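Local structure of Bd0816 (Bdellovibrio bacteriovorus HD100, 5CER) at residues H53-H58 with E72-P77; K98-T103 with E175-S180. The protein probably acts as a serine-type D-Ala-D-Ala carboxypeptidase of the peptidase S13 family, trimming the peptide stems of bacterial cell-wall peptidoglycan. The protein carries 2 engineered substitutions. One frame throughout, in Å; residues are numbered along the deposited sequence.

Interaction 1 (H53-H58 with E72-P77); sequences HKTVLH and EGSRDP
H58 and E72 meet edge-on: H58 NE2 donates to E72 OE1 at 3.1 Å, almost straight, with imidazole and carboxylate planes only 14° apart. E72 reaches the ring because its CG is anti to the backbone N (chi1 -179°) and the chain stays extended, running beside V56 in the same direction. The backbones of V56 and E72 form an antiparallel hydrogen-bonded pair, E72 N to V56 O at 2.8 Å and V56 N to E72 O at 3.0 Å. Beyond E72 regular pairing gives way to side-chain bonds. The T55 OG1 and S74 OG hydroxyls are bonded at 2.8 Å, and a water bound to T55 OG1 accepts from S74 N. At the far end H53 is held on two sides: ND1 donates in the ring plane to S74 O at 3.3 Å, from above that carbonyl's plane, while P77 CD sits over one face in a CH-pi contact, 3.5 Å from the ring centroid. Y51 meets H53 edge-to-face. The contact joins strand 54-61 to the end of strand 67-72 and the loop leading to helix 81-93; strand 194-199 pairs with the other edge of strand 54-61, and L57 packs on L87 of the helix.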
loop_
_atom_site.group_PDB
_atom_site.type_symbol
_atom_site.label_atom_id
_atom_site.label_comp_id
_atom_site.label_asym_id
_atom_site.label_seq_id
_atom_site.Cartn_x
_atom_site.Cartn_y
_atom_site.Cartn_z
ATOM N N HIS A 53 4.831 -18.122 11.711
ATOM C CA HIS A 53 4.052 -17.996 12.950
ATOM C C HIS A 53 3.203 -19.263 13.134
ATOM O O HIS A 53 2.309 -19.536 12.337
ATOM C CB HIS A 53 3.165 -16.752 12.929
ATOM C CG HIS A 53 3.926 -15.472 12.846
ATOM N ND1 HIS A 53 4.101 -14.615 13.926
ATOM C CD2 HIS A 53 4.574 -14.904 11.803
ATOM C CE1 HIS A 53 4.830 -13.585 13.541
ATOM N NE2 HIS A 53 5.117 -13.734 12.257
ATOM N N LYS A 54 3.539 -20.048 14.151
ATOM C CA LYS A 54 2.980 -21.383 14.399
ATOM C C LYS A 54 1.992 -21.304 15.516
ATOM O O LYS A 54 2.360 -21.461 16.704
ATOM C CB LYS A 54 4.089 -22.396 14.774
ATOM C CG LYS A 54 5.043 -22.714 13.636
ATOM C CD LYS A 54 6.211 -23.603 14.046
ATOM C CE LYS A 54 7.522 -23.195 13.356
ATOM N NZ LYS A 54 7.899 -21.729 13.498
ATOM N N THR A 55 0.731 -21.081 15.148
ATOM C CA THR A 55 -0.348 -21.038 16.087
ATOM C C THR A 55 -0.779 -22.478 16.414
ATOM O O THR A 55 -1.080 -23.282 15.524
ATOM C CB THR A 55 -1.482 -20.165 15.545
ATOM O OG1 THR A 55 -0.973 -18.904 15.055
ATOM C CG2 THR A 55 -2.490 -19.867 16.621
ATOM N N VAL A 56 -0.825 -22.814 17.703
ATOM C CA VAL A 56 -1.160 -24.181 18.136
ATOM C C VAL A 56 -2.610 -24.242 18.684
ATOM O O VAL A 56 -3.033 -23.409 19.478
ATOM C CB VAL A 56 -0.158 -24.736 19.166
ATOM C CG1 VAL A 56 -0.446 -26.198 19.454
ATOM C CG2 VAL A 56 1.260 -24.590 18.658
ATOM N N LEU A 57 -3.350 -25.239 18.200
ATOM C CA LEU A 57 -4.758 -25.410 18.482
ATOM C C LEU A 57 -4.870 -26.727 19.254
ATOM O O LEU A 57 -4.482 -27.784 18.758
ATOM C CB LEU A 57 -5.552 -25.473 17.175
ATOM C CG LEU A 57 -5.316 -24.342 16.176
ATOM C CD1 LEU A 57 -5.881 -24.682 14.832
ATOM C CD2 LEU A 57 -5.910 -23.037 16.667
ATOM N N HIS A 58 -5.413 -26.644 20.461
ATOM C CA HIS A 58 -5.522 -27.735 21.435
ATOM C C HIS A 58 -7.001 -28.137 21.495
ATOM O O HIS A 58 -7.825 -27.408 22.026
ATOM C CB HIS A 58 -5.004 -27.239 22.795
ATOM C CG HIS A 58 -3.536 -26.981 22.797
ATOM N ND1 HIS A 58 -2.606 -27.992 22.911
ATOM C CD2 HIS A 58 -2.834 -25.838 22.650
ATOM C CE1 HIS A 58 -1.393 -27.478 22.853
ATOM N NE2 HIS A 58 -1.504 -26.173 22.689
ATOM N N GLU A 72 -3.255 -21.527 21.502
ATOM C CA GLU A 72 -1.962 -21.059 21.957
ATOM C C GLU A 72 -1.403 -20.209 20.818
ATOM O O GLU A 72 -1.058 -20.720 19.775
ATOM C CB GLU A 72 -1.049 -22.223 22.273
ATOM C CG GLU A 72 0.327 -21.840 22.777
ATOM C CD GLU A 72 1.261 -23.020 22.880
ATOM O OE1 GLU A 72 0.795 -24.148 22.753
ATOM O OE2 GLU A 72 2.472 -22.825 23.095
ATOM N N GLY A 73 -1.255 -18.913 21.066
ATOM C CA GLY A 73 -0.937 -17.917 20.010
ATOM C C GLY A 73 0.537 -17.811 19.673
ATOM O O GLY A 73 1.382 -18.145 20.500
ATOM N N SER A 74 0.824 -17.416 18.443
ATOM C CA SER A 74 2.183 -17.155 17.977
ATOM C C SER A 74 2.393 -15.653 17.693
ATOM O O SER A 74 3.341 -15.284 17.056
ATOM C CB SER A 74 2.391 -17.924 16.691
ATOM O OG SER A 74 1.436 -17.526 15.690
ATOM N N ARG A 75 1.466 -14.809 18.148
ATOM C CA ARG A 75 1.410 -13.386 17.825
ATOM C C ARG A 75 1.343 -13.079 16.299
ATOM O O ARG A 75 1.784 -12.022 15.857
ATOM C CB ARG A 75 2.569 -12.613 18.493
ATOM C CG ARG A 75 2.744 -12.897 19.978
ATOM C CD ARG A 75 3.614 -11.837 20.661
ATOM N NE ARG A 75 3.017 -10.503 20.580
ATOM C CZ ARG A 75 2.062 -10.034 21.356
ATOM N NH1 ARG A 75 1.573 -10.750 22.353
ATOM N NH2 ARG A 75 1.594 -8.834 21.142
ATOM N N ASP A 76 0.756 -13.987 15.551
ATOM C CA ASP A 76 0.647 -13.847 14.113
ATOM C C ASP A 76 0.023 -12.482 13.696
ATOM O O ASP A 76 -1.129 -12.180 14.034
ATOM C CB ASP A 76 -0.168 -15.021 13.557
ATOM C CG ASP A 76 -0.160 -15.083 12.022
ATOM O OD1 ASP A 76 -0.012 -14.036 11.368
ATOM O OD2 ASP A 76 -0.317 -16.206 11.481
ATOM N N PRO A 77 0.791 -11.656 12.972
ATOM C CA PRO A 77 0.343 -10.306 12.719
ATOM C C PRO A 77 -0.557 -10.165 11.503
ATOM O O PRO A 77 -0.912 -9.023 11.156
ATOM C CB PRO A 77 1.667 -9.558 12.493
ATOM C CG PRO A 77 2.525 -10.589 11.852
ATOM C CD PRO A 77 2.215 -11.830 12.636
HETATM O O HOH W 1 -1.581 -16.638 16.839
#

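Interaction 2 (K98-T103 with E175-S180); sequences KIENLT and EVRNIS
L102 and V176 form the tight side of this parallel strand pair, L102 CB lying 3.6 Å from V176 CG1. V176 stands with CG1 anti to the backbone N (chi1 -175°), and both methyls touch L102 CD1; CG1 also meets L102 CB, and CG2 reaches on to I99 CG1. I179 continues this apolar face. The backbones are joined by five hydrogen bonds, from I99 N to E175 O at 2.7 Å through to S180 N to L102 O at 3.0 Å. They continue past the corner at E100, where N178 N donates to E100 O. CA-H...O contacts, such as I179 CA to L102 O at 3.2 Å, accompany them. Strand 175-181 is the outermost of the mixed sheet within this chain, and the connection from 98-104 includes helix 130-145, whose L141 packs on L102 and I179.

The opposite face, with K98, N101, E175 and N178, is polar and looser. K98 and E175 run alongside each other, but K98 NZ stays 4.1 Å from E175 OE1, beyond a salt bridge. The N101 and N178 amides lie side by side. At the corner E100 bends at chi2 (-54°), bringing OE1 to 2.7 Å from R177 NH1 in a salt bridge; OE2 lies over a face of the guanidinium, the two planes being 73° apart, so the ions meet without a coplanar two-pronged fit. The chemistry implies division of labour: backbone bonds set the register, L102 and I179 pack against the helix, and the charged pairs lie toward solvent, where their attraction is probably damped; the pose of R177 may owe something to a crystal contact.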
loop_
_atom_site.group_PDB
_atom_site.type_symbol
_atom_site.label_atom_id
_atom_site.label_comp_id
_atom_site.label_asym_id
_atom_site.label_seq_id
_atom_site.Cartn_x
_atom_site.Cartn_y
_atom_site.Cartn_z
ATOM N N LYS A 98 -18.170 -27.786 15.436
ATOM C CA LYS A 98 -18.755 -27.189 16.643
ATOM C C LYS A 98 -17.729 -27.109 17.749
ATOM O O LYS A 98 -17.100 -28.114 18.062
ATOM C CB LYS A 98 -19.947 -28.054 17.111
ATOM C CG LYS A 98 -21.179 -27.919 16.232
ATOM C CD LYS A 98 -22.412 -28.630 16.802
ATOM C CE LYS A 98 -23.408 -28.888 15.713
ATOM N NZ LYS A 98 -24.814 -29.006 16.177
ATOM N N ILE A 99 -17.563 -25.919 18.315
ATOM C CA ILE A 99 -16.702 -25.713 19.455
ATOM C C ILE A 99 -17.550 -25.347 20.667
ATOM O O ILE A 99 -18.324 -24.394 20.606
ATOM C CB ILE A 99 -15.689 -24.568 19.266
ATOM C CG1 ILE A 99 -15.044 -24.552 17.864
ATOM C CG2 ILE A 99 -14.672 -24.539 20.428
ATOM C CD1 ILE A 99 -14.112 -25.671 17.485
ATOM N N GLU A 100 -17.408 -26.084 21.772
ATOM C CA GLU A 100 -18.079 -25.702 23.034
ATOM C C GLU A 100 -17.372 -24.502 23.667
ATOM O O GLU A 100 -17.875 -23.387 23.583
ATOM C CB GLU A 100 -18.110 -26.856 24.030
ATOM C CG GLU A 100 -19.220 -27.869 23.835
ATOM C CD GLU A 100 -20.599 -27.250 23.799
ATOM O OE1 GLU A 100 -21.000 -26.678 24.819
ATOM O OE2 GLU A 100 -21.299 -27.401 22.774
ATOM N N ASN A 101 -16.209 -24.747 24.275
ATOM C CA ASN A 101 -15.435 -23.729 24.976
ATOM C C ASN A 101 -14.200 -23.393 24.166
ATOM O O ASN A 101 -13.309 -24.232 23.981
ATOM C CB ASN A 101 -14.957 -24.225 26.341
ATOM C CG ASN A 101 -16.062 -24.420 27.338
ATOM O OD1 ASN A 101 -15.945 -25.269 28.239
ATOM N ND2 ASN A 101 -17.143 -23.718 27.171
ATOM N N LEU A 102 -14.169 -22.153 23.689
ATOM C CA LEU A 102 -13.053 -21.636 22.963
ATOM C C LEU A 102 -12.317 -20.690 23.928
ATOM O O LEU A 102 -12.806 -19.622 24.264
ATOM C CB LEU A 102 -13.540 -20.932 21.694
ATOM C CG LEU A 102 -12.547 -20.718 20.538
ATOM C CD1 LEU A 102 -13.085 -20.536 19.112
ATOM C CD2 LEU A 102 -11.833 -19.493 20.944
ATOM N N THR A 103 -11.133 -21.090 24.348
ATOM C CA THR A 103 -10.241 -20.211 25.080
ATOM C C THR A 103 -9.049 -19.834 24.213
ATOM O O THR A 103 -8.799 -20.462 23.178
ATOM C CB THR A 103 -9.775 -20.877 26.394
ATOM O OG1 THR A 103 -8.927 -22.002 26.119
ATOM C CG2 THR A 103 -10.957 -21.351 27.195
ATOM N N GLU A 175 -19.426 -23.337 14.590
ATOM C CA GLU A 175 -20.258 -22.793 15.674
ATOM C C GLU A 175 -19.384 -22.759 16.913
ATOM O O GLU A 175 -18.653 -23.712 17.176
ATOM C CB GLU A 175 -21.438 -23.692 15.961
ATOM C CG GLU A 175 -22.618 -23.575 15.033
ATOM C CD GLU A 175 -23.787 -24.443 15.486
ATOM O OE1 GLU A 175 -23.758 -25.057 16.594
ATOM O OE2 GLU A 175 -24.766 -24.517 14.724
ATOM N N VAL A 176 -19.493 -21.691 17.683
ATOM C CA VAL A 176 -18.766 -21.545 18.929
ATOM C C VAL A 176 -19.722 -21.049 19.990
ATOM O O VAL A 176 -20.334 -19.993 19.872
ATOM C CB VAL A 176 -17.594 -20.552 18.795
ATOM C CG1 VAL A 176 -16.761 -20.496 20.069
ATOM C CG2 VAL A 176 -16.733 -20.942 17.614
ATOM N N ARG A 177 -19.869 -21.834 21.024
ATOM C CA ARG A 177 -20.745 -21.492 22.114
ATOM C C ARG A 177 -20.180 -20.454 23.090
ATOM O O ARG A 177 -20.852 -19.485 23.384
ATOM C CB ARG A 177 -21.035 -22.757 22.915
ATOM C CG ARG A 177 -22.187 -22.551 23.866
ATOM C CD ARG A 177 -22.826 -23.793 24.391
ATOM N NE ARG A 177 -23.920 -24.332 23.581
ATOM C CZ ARG A 177 -24.260 -25.601 23.669
ATOM N NH1 ARG A 177 -23.648 -26.361 24.565
ATOM N NH2 ARG A 177 -25.213 -26.117 22.917
ATOM N N ASN A 178 -19.012 -20.731 23.665
ATOM C CA ASN A 178 -18.412 -19.868 24.673
ATOM C C ASN A 178 -17.023 -19.504 24.264
ATOM O O ASN A 178 -16.324 -20.296 23.649
ATOM C CB ASN A 178 -18.371 -20.552 26.022
ATOM C CG ASN A 178 -19.750 -20.651 26.650
ATOM O OD1 ASN A 178 -20.447 -19.663 26.802
ATOM N ND2 ASN A 178 -20.158 -21.859 27.006
ATOM N N ILE A 179 -16.670 -18.278 24.572
ATOM C CA ILE A 179 -15.387 -17.715 24.231
ATOM C C ILE A 179 -14.880 -16.991 25.497
ATOM O O ILE A 179 -15.628 -16.219 26.103
ATOM C CB ILE A 179 -15.536 -16.707 23.049
ATOM C CG1 ILE A 179 -15.908 -17.427 21.732
ATOM C CG2 ILE A 179 -14.278 -15.876 22.875
ATOM C CD1 ILE A 179 -16.760 -16.592 20.784
ATOM N N SER A 180 -13.635 -17.251 25.891
ATOM C CA SER A 180 -13.005 -16.492 26.963
ATOM C C SER A 180 -11.496 -16.594 26.945
ATOM O O SER A 180 -10.918 -17.476 26.294
ATOM C CB SER A 180 -13.529 -16.927 28.324
ATOM O OG SER A 180 -13.297 -18.294 28.516
#

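From the N terminus, interaction 1 comes first: strand 54-61 turns back through strand 67-72, so the contact closes a short beta hairpin and secures the loop running to helix 81-93. After that helix, strand 98-104 begins interaction 2, which closes a far longer excursion containing helices 130-145 and 151-163 before strand 175-181 returns. The two closures follow in series, neither nesting nor crossing. Both belong to one mixed sheet, ordered 175-181, 98-104, 67-72, 54-61, 194-199, 399-400; interaction 2 joins the outermost strand, 175-181, to its neighbour 98-104, and interaction 1 lies further in. Their centres are about 17 Å apart and they do not touch; strand 67-72, flanked by 54-61 and 98-104, bridges them.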